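Local coordinates for oxalate biosynthetic component 1 (Burkholderia thailandensis, PDB 5IKY), which produces oxalate under quorum-sensing control, combining a serine hydrolase activity with an additional lyase activity in one bifunctional enzyme, at residues 835-841 against 871-875. Residues are numbered along the deposited sequence; the frame is centred on the assembly and turned at random.
Sequences ITHSGRR and ESQLI
Ser838 OG is gripped from two sources: it donates to Arg840 O, 2.6 Å away and in the carbonyl plane on a lone pair, and it is hydrogen-bonded to Gly745 N. Ser838 CB lies against Leu874 CD1 at 3.8 Å, while OG, anti to the backbone N (chi1 172°), turns to the carbonyl of Arg840. The example shows how a loop leaving a strand can be fixed to a helix by a salt bridge at one end and by apolar side chains at the other. At the polar end, the extended arm of Arg841 reaches Glu871, whose own chain is folded about CB-CG (chi2 75°), bringing its carboxylate to the guanidinium; the two planes are 7° apart. In this salt bridge Arg841 NE donates to the syn side of Glu871 OE2 at 3.1 Å, tilted out of both planes, while Arg841 NH2 adds a weak hydrogen bond to Glu871 OE1. Between the two ends stands His837, its ring meeting Glu871 CB through ND1 at 3.7 Å and Ile875 CD1 through CE1 at 3.8 Å; its NE2 makes a weak hydrogen bond to Thr940 OG1 on helix 937-955. The apolar end is closed where Ile835 CD1 rests on Ile875 CG2, 3.9 Å apart. Helix 870-879 thus packs where strand 832-836 of the mixed, mostly parallel sheet gives way to its loop, an arrangement in keeping with the alpha/beta-hydrolase fold.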
loop_
_atom_site.group_PDB
_atom_site.type_symbol
_atom_site.label_atom_id
_atom_site.label_comp_id
_atom_site.label_asym_id
_atom_site.label_seq_id
_atom_site.Cartn_x
_atom_site.Cartn_y
_atom_site.Cartn_z
ATOM N N ILE A 835 -17.144 13.701 -30.342
ATOM C CA ILE A 835 -16.454 14.943 -30.665
ATOM C C ILE A 835 -14.939 14.762 -30.620
ATOM O O ILE A 835 -14.401 14.147 -29.699
ATOM C CB ILE A 835 -16.860 16.078 -29.703
ATOM C CG1 ILE A 835 -18.382 16.140 -29.563
ATOM C CG2 ILE A 835 -16.304 17.413 -30.183
ATOM C CD1 ILE A 835 -18.866 17.205 -28.603
ATOM N N THR A 836 -14.260 15.298 -31.629
ATOM C CA THR A 836 -12.805 15.264 -31.692
ATOM C C THR A 836 -12.256 16.677 -31.528
ATOM O O THR A 836 -12.770 17.611 -32.134
ATOM C CB THR A 836 -12.313 14.667 -33.025
ATOM O OG1 THR A 836 -12.855 13.351 -33.191
ATOM C CG2 THR A 836 -10.796 14.593 -33.057
ATOM N N HIS A 837 -11.225 16.834 -30.704
ATOM C CA HIS A 837 -10.627 18.148 -30.478
ATOM C C HIS A 837 -10.011 18.734 -31.745
ATOM O O HIS A 837 -9.760 18.022 -32.717
ATOM C CB HIS A 837 -9.557 18.073 -29.389
ATOM C CG HIS A 837 -10.066 18.383 -28.015
ATOM N ND1 HIS A 837 -10.769 19.532 -27.725
ATOM C CD2 HIS A 837 -9.954 17.705 -26.848
ATOM C CE1 HIS A 837 -11.078 19.543 -26.440
ATOM N NE2 HIS A 837 -10.595 18.445 -25.886
ATOM N N SER A 838 -9.776 20.042 -31.724
ATOM C CA SER A 838 -9.054 20.703 -32.800
ATOM C C SER A 838 -7.572 20.355 -32.710
ATOM O O SER A 838 -7.009 20.290 -31.615
ATOM C CB SER A 838 -9.254 22.218 -32.740
ATOM O OG SER A 838 -8.413 22.880 -33.668
ATOM N N GLY A 839 -6.944 20.125 -33.858
ATOM C CA GLY A 839 -5.544 19.746 -33.896
ATOM C C GLY A 839 -4.613 20.937 -34.023
ATOM O O GLY A 839 -3.416 20.831 -33.761
ATOM N N ARG A 840 -5.168 22.074 -34.430
ATOM C CA ARG A 840 -4.390 23.296 -34.602
ATOM C C ARG A 840 -5.063 24.463 -33.888
ATOM O O ARG A 840 -6.263 24.424 -33.617
ATOM C CB ARG A 840 -4.213 23.619 -36.088
ATOM C CG ARG A 840 -3.583 22.499 -36.903
ATOM C CD ARG A 840 -2.063 22.559 -36.868
ATOM N NE ARG A 840 -1.537 23.642 -37.698
ATOM C CZ ARG A 840 -1.030 23.471 -38.915
ATOM N NH1 ARG A 840 -0.979 22.259 -39.451
ATOM N NH2 ARG A 840 -0.575 24.512 -39.600
ATOM N N ARG A 841 -4.290 25.502 -33.587
ATOM C CA ARG A 841 -4.831 26.686 -32.928
ATOM C C ARG A 841 -4.863 27.885 -33.870
ATOM O O ARG A 841 -4.563 27.760 -35.059
ATOM C CB ARG A 841 -4.023 27.026 -31.675
ATOM C CG ARG A 841 -4.324 26.131 -30.484
ATOM C CD ARG A 841 -3.536 26.556 -29.255
ATOM N NE ARG A 841 -3.887 25.755 -28.084
ATOM C CZ ARG A 841 -3.307 25.873 -26.895
ATOM N NH1 ARG A 841 -2.340 26.763 -26.709
ATOM N NH2 ARG A 841 -3.694 25.101 -25.889
ATOM N N GLU A 871 -9.858 25.440 -27.790
ATOM C CA GLU A 871 -10.429 24.156 -28.182
ATOM C C GLU A 871 -11.817 23.971 -27.580
ATOM O O GLU A 871 -12.685 23.333 -28.178
ATOM C CB GLU A 871 -9.515 23.001 -27.758
ATOM C CG GLU A 871 -8.173 22.956 -28.478
ATOM C CD GLU A 871 -7.199 24.007 -27.979
ATOM O OE1 GLU A 871 -6.887 24.006 -26.770
ATOM O OE2 GLU A 871 -6.752 24.840 -28.797
ATOM N N SER A 872 -12.020 24.533 -26.392
ATOM C CA SER A 872 -13.314 24.471 -25.726
ATOM C C SER A 872 -14.335 25.346 -26.441
ATOM O O SER A 872 -15.510 24.990 -26.544
ATOM C CB SER A 872 -13.189 24.901 -24.264
ATOM O OG SER A 872 -12.267 24.080 -23.570
ATOM N N GLN A 873 -13.875 26.492 -26.934
ATOM C CA GLN A 873 -14.740 27.456 -27.604
ATOM C C GLN A 873 -15.387 26.852 -28.846
ATOM O O GLN A 873 -16.597 26.965 -29.041
ATOM C CB GLN A 873 -13.948 28.711 -27.976
ATOM C CG GLN A 873 -14.808 29.898 -28.384
ATOM C CD GLN A 873 -14.013 31.188 -28.483
ATOM O OE1 GLN A 873 -12.841 31.181 -28.860
ATOM N NE2 GLN A 873 -14.649 32.303 -28.142
ATOM N N LEU A 874 -14.575 26.205 -29.674
ATOM C CA LEU A 874 -15.050 25.591 -30.910
ATOM C C LEU A 874 -16.132 24.545 -30.657
ATOM O O LEU A 874 -17.066 24.401 -31.445
ATOM C CB LEU A 874 -13.880 24.959 -31.664
ATOM C CG LEU A 874 -12.801 25.934 -32.134
ATOM C CD1 LEU A 874 -11.553 25.184 -32.569
ATOM C CD2 LEU A 874 -13.338 26.800 -33.270
ATOM N N ILE A 875 -16.000 23.819 -29.553
ATOM C CA ILE A 875 -16.986 22.813 -29.182
ATOM C C ILE A 875 -18.213 23.467 -28.553
ATOM O O ILE A 875 -19.346 23.091 -28.848
ATOM C CB ILE A 875 -16.393 21.776 -28.203
ATOM C CG1 ILE A 875 -15.155 21.117 -28.814
ATOM C CG2 ILE A 875 -17.431 20.725 -27.840
ATOM C CD1 ILE A 875 -14.516 20.072 -27.928
#